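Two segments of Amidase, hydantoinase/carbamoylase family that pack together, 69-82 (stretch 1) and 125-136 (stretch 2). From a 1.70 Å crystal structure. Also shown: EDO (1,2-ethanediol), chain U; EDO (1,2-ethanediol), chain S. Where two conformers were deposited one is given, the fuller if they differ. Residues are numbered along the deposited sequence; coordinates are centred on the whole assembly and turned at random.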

# COMPACT_ATOMS: atom_id res chain seq x y z
N ALA B 69 -9.23 -28.39 31.64
CA ALA B 69 -7.83 -28.64 31.29
C ALA B 69 -7.24 -27.61 30.35
O ALA B 69 -6.01 -27.63 30.14
CB ALA B 69 -7.67 -30.05 30.69
N VAL B 70 -8.04 -26.68 29.81
CA VAL B 70 -7.50 -25.58 29.02
C VAL B 70 -7.82 -24.23 29.68
O VAL B 70 -7.68 -23.17 29.06
CB VAL B 70 -7.97 -25.66 27.56
CG1 VAL B 70 -9.42 -25.21 27.39
CG2 VAL B 70 -7.04 -24.88 26.63
N GLY B 71 -8.19 -24.25 30.96
CA GLY B 71 -8.37 -22.99 31.66
C GLY B 71 -9.74 -22.36 31.51
O GLY B 71 -9.95 -21.26 32.04
N ASN B 72 -10.67 -22.99 30.79
CA ASN B 72 -12.01 -22.41 30.70
C ASN B 72 -12.58 -22.36 32.11
O ASN B 72 -12.45 -23.33 32.87
CB ASN B 72 -12.92 -23.24 29.80
CG ASN B 72 -12.50 -23.21 28.33
OD1 ASN B 72 -12.11 -22.17 27.79
ND2 ASN B 72 -12.62 -24.36 27.66
N LEU B 73 -13.15 -21.22 32.49
CA LEU B 73 -13.54 -20.92 33.87
C LEU B 73 -15.06 -21.01 33.98
O LEU B 73 -15.77 -20.23 33.34
CB LEU B 73 -13.04 -19.52 34.27
CG LEU B 73 -13.23 -19.00 35.70
CD1 LEU B 73 -12.65 -19.95 36.77
CD2 LEU B 73 -12.54 -17.65 35.81
N PHE B 74 -15.55 -21.95 34.81
CA PHE B 74 -16.97 -22.24 34.94
C PHE B 74 -17.46 -21.98 36.35
O PHE B 74 -16.87 -22.47 37.31
CB PHE B 74 -17.25 -23.71 34.65
CG PHE B 74 -17.06 -24.06 33.21
CD1 PHE B 74 -15.80 -24.47 32.76
CD2 PHE B 74 -18.11 -23.97 32.31
CE1 PHE B 74 -15.62 -24.79 31.43
CE2 PHE B 74 -17.93 -24.30 30.97
CZ PHE B 74 -16.68 -24.69 30.53
N ALA B 75 -18.56 -21.26 36.47
CA ALA B 75 -19.24 -21.09 37.76
C ALA B 75 -20.60 -21.77 37.66
O ALA B 75 -21.33 -21.58 36.67
CB ALA B 75 -19.41 -19.61 38.10
N ARG B 76 -20.96 -22.55 38.68
CA ARG B 76 -22.12 -23.42 38.62
C ARG B 76 -23.16 -23.02 39.66
O ARG B 76 -22.83 -22.82 40.83
CB ARG B 76 -21.70 -24.86 38.86
CG ARG B 76 -22.83 -25.85 39.12
CD ARG B 76 -23.55 -26.27 37.87
NE ARG B 76 -24.44 -27.38 38.20
CZ ARG B 76 -24.74 -28.39 37.38
NH1 ARG B 76 -24.23 -28.43 36.16
NH2 ARG B 76 -25.56 -29.34 37.81
N ARG B 77 -24.42 -22.92 39.23
CA ARG B 77 -25.57 -22.77 40.11
C ARG B 77 -26.54 -23.91 39.83
O ARG B 77 -27.23 -23.89 38.81
CB ARG B 77 -26.27 -21.42 39.89
CG ARG B 77 -27.41 -21.12 40.86
CD ARG B 77 -27.96 -19.73 40.56
NE ARG B 77 -28.73 -19.14 41.66
CZ ARG B 77 -30.05 -19.25 41.81
NH1 ARG B 77 -30.77 -19.99 40.97
NH2 ARG B 77 -30.64 -18.62 42.82
N ASP B 78 -26.61 -24.87 40.75
CA ASP B 78 -27.45 -26.04 40.55
C ASP B 78 -28.91 -25.63 40.38
O ASP B 78 -29.36 -24.63 40.94
CB ASP B 78 -27.37 -26.97 41.76
CG ASP B 78 -26.06 -27.73 41.86
OD1 ASP B 78 -25.32 -27.87 40.86
OD2 ASP B 78 -25.82 -28.24 42.96
N GLY B 79 -29.66 -26.44 39.64
CA GLY B 79 -31.09 -26.33 39.59
C GLY B 79 -31.73 -27.48 40.35
O GLY B 79 -31.06 -28.32 40.96
N ALA B 80 -33.06 -27.52 40.28
CA ALA B 80 -33.79 -28.57 40.98
C ALA B 80 -33.66 -29.92 40.29
O ALA B 80 -33.83 -30.96 40.94
CB ALA B 80 -35.27 -28.18 41.08
N ASP B 81 -33.34 -29.94 39.00
CA ASP B 81 -33.22 -31.20 38.25
C ASP B 81 -31.75 -31.62 38.30
O ASP B 81 -30.92 -31.10 37.56
CB ASP B 81 -33.73 -30.99 36.82
CG ASP B 81 -33.77 -32.27 36.02
OD1 ASP B 81 -33.01 -33.22 36.32
OD2 ASP B 81 -34.57 -32.31 35.06
N ALA B 82 -31.42 -32.56 39.18
CA ALA B 82 -30.01 -32.90 39.35
C ALA B 82 -29.39 -33.51 38.11
O ALA B 82 -28.16 -33.45 37.96
CB ALA B 82 -29.83 -33.87 40.53
N THR B 125 -33.91 -22.59 39.57
CA THR B 125 -34.25 -22.99 38.22
C THR B 125 -34.42 -24.50 38.18
O THR B 125 -34.09 -25.23 39.13
CB THR B 125 -33.18 -22.53 37.22
OG1 THR B 125 -31.91 -23.07 37.57
CG2 THR B 125 -33.04 -20.98 37.22
N ASP B 126 -35.00 -24.98 37.08
CA ASP B 126 -35.09 -26.42 36.87
C ASP B 126 -33.76 -26.96 36.36
O ASP B 126 -33.08 -27.73 37.05
CB ASP B 126 -36.23 -26.72 35.89
CG ASP B 126 -36.44 -28.19 35.69
OD1 ASP B 126 -36.46 -28.93 36.70
OD2 ASP B 126 -36.60 -28.61 34.52
N LYS B 127 -33.37 -26.55 35.16
CA LYS B 127 -32.04 -26.89 34.68
C LYS B 127 -31.02 -26.03 35.41
O LYS B 127 -31.29 -24.87 35.75
CB LYS B 127 -31.93 -26.63 33.19
CG LYS B 127 -32.96 -27.35 32.39
CD LYS B 127 -32.56 -27.36 30.94
CE LYS B 127 -33.09 -28.61 30.26
NZ LYS B 127 -34.53 -28.46 29.95
N PRO B 128 -29.83 -26.56 35.66
CA PRO B 128 -28.77 -25.74 36.26
C PRO B 128 -28.31 -24.64 35.32
O PRO B 128 -28.48 -24.71 34.10
CB PRO B 128 -27.65 -26.75 36.52
CG PRO B 128 -27.90 -27.85 35.48
CD PRO B 128 -29.40 -27.95 35.40
N LEU B 129 -27.73 -23.59 35.91
CA LEU B 129 -27.09 -22.51 35.18
C LEU B 129 -25.58 -22.59 35.38
O LEU B 129 -25.11 -22.96 36.46
CB LEU B 129 -27.56 -21.12 35.65
CG LEU B 129 -29.05 -20.80 35.60
CD1 LEU B 129 -29.29 -19.27 35.82
CD2 LEU B 129 -29.59 -21.20 34.27
N GLU B 130 -24.83 -22.24 34.34
CA GLU B 130 -23.39 -22.07 34.49
C GLU B 130 -22.99 -20.80 33.77
O GLU B 130 -23.59 -20.44 32.75
CB GLU B 130 -22.62 -23.27 33.93
CG GLU B 130 -22.76 -24.51 34.85
CD GLU B 130 -21.96 -25.71 34.37
OE1 GLU B 130 -21.04 -25.52 33.55
OE2 GLU B 130 -22.24 -26.84 34.82
N ILE B 131 -22.03 -20.10 34.33
CA ILE B 131 -21.43 -18.94 33.68
C ILE B 131 -20.02 -19.36 33.29
O ILE B 131 -19.32 -20.02 34.08
CB ILE B 131 -21.39 -17.71 34.59
CG1 ILE B 131 -22.72 -17.44 35.27
CG2 ILE B 131 -20.93 -16.48 33.82
CD1 ILE B 131 -22.46 -16.52 36.45
N VAL B 132 -19.58 -18.99 32.08
CA VAL B 132 -18.26 -19.38 31.62
C VAL B 132 -17.51 -18.17 31.04
O VAL B 132 -18.09 -17.31 30.36
CB VAL B 132 -18.34 -20.55 30.59
CG1 VAL B 132 -19.23 -20.19 29.40
CG2 VAL B 132 -16.96 -20.99 30.15
N SER B 133 -16.22 -18.09 31.37
CA SER B 133 -15.30 -17.23 30.67
C SER B 133 -14.32 -18.15 29.94
O SER B 133 -13.57 -18.88 30.57
CB SER B 133 -14.58 -16.29 31.66
OG SER B 133 -13.52 -15.59 31.03
N TRP B 134 -14.33 -18.10 28.60
CA TRP B 134 -13.53 -19.02 27.81
C TRP B 134 -12.09 -18.53 27.70
O TRP B 134 -11.85 -17.32 27.53
CB TRP B 134 -14.10 -19.17 26.40
CG TRP B 134 -15.55 -19.58 26.34
CD1 TRP B 134 -16.66 -18.76 26.11
CD2 TRP B 134 -16.05 -20.91 26.49
NE1 TRP B 134 -17.80 -19.54 26.11
CE2 TRP B 134 -17.46 -20.85 26.36
CE3 TRP B 134 -15.45 -22.14 26.76
CZ2 TRP B 134 -18.27 -21.99 26.45
CZ3 TRP B 134 -16.24 -23.27 26.86
CH2 TRP B 134 -17.65 -23.19 26.71
N THR B 135 -11.14 -19.46 27.76
CA THR B 135 -9.73 -19.11 27.62
C THR B 135 -9.41 -18.54 26.25
O THR B 135 -9.84 -19.08 25.22
CB THR B 135 -8.87 -20.35 27.87
OG1 THR B 135 -9.05 -20.79 29.21
CG2 THR B 135 -7.39 -20.06 27.61
N ASN B 136 -8.59 -17.47 26.23
CA ASN B 136 -7.96 -16.96 25.00
C ASN B 136 -8.97 -16.80 23.86
O ASN B 136 -8.74 -17.24 22.73
CB ASN B 136 -6.81 -17.86 24.56
CG ASN B 136 -5.88 -17.19 23.55
OD1 ASN B 136 -5.04 -16.38 23.93
ND2 ASN B 136 -5.98 -17.57 22.28
C1 EDO U . -25.46 -23.73 44.39
O1 EDO U . -25.88 -22.58 43.65
C2 EDO U . -24.10 -24.17 43.86
O2 EDO U . -24.35 -24.94 42.69
C1 EDO S . -20.39 -28.59 30.25
O1 EDO S . -21.11 -29.55 31.03
C2 EDO S . -20.47 -27.24 30.94
O2 EDO S . -19.79 -27.34 32.19
O HOH W 1 -30.14 -22.27 39.21
O HOH W 2 -31.52 -22.79 41.22
O HOH W 3 -35.33 -30.29 33.35

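Strands 73-77 and 129-133 run antiparallel, their N-to-C directions 164° apart and their axes approaching to 4.6 Å. The register rests on paired backbone hydrogen bonds: at the centre Ala75 N donates to Ile131 O (2.8 Å) and Ile131 N to Ala75 O (2.9 Å), and the Leu73-Ser133 and Arg77-Leu129 pairs repeat the pattern. Between them lie the non-hydrogen-bonded pairs Phe74-Val132 and Arg76-Glu130, whose side chains share one face of the sheet.

On that face rotamers bring side-chain ends together. Phe74, chi1 m with chi2 at 89°, lays its ring against Val132, whose CG2 sits 3.8 Å from the ring centroid and 22° off the normal, a CH-pi contact. The same ring turns its edge toward the face of Trp134 (m), with planes at 87° and six-membered ring centroids 5.8 Å apart. Arg76 takes t at chi1 but p at chi2, a bend that lets its guanidinium serve two carboxylates: NH1 forms a salt bridge with Glu130 OE2 at 2.9 Å, while NE bridges to Asp78 OD1 at 2.8 Å. Pro128 CB covers one guanidinium face, 3.4 Å from Arg76 CZ. Glu130, m then t, extends to meet NH1; its OE1 accepts a hydrogen bond from O2 of the chain S ethanediol (2.6 Å). Arg77, on the opposite face, is instead extended, t through chi3, and its NH1 donates to water 1 (NH1 to the water O, 2.9 Å), which in turn donates to Thr125 OG1 (water O to OG1, 2.5 Å).

Beyond the strands, Asn72 (m) directs OD1 to accept from Thr135 N at 2.9 Å, with an N-H...O angle of 167°. At the other end, Ala80 N donates to Thr125 O (2.8 Å) and Asp81 N to Asp126 O (3.0 Å). Gly79 fits here because an ideal CB would lie 2.3 Å from Asp126 O.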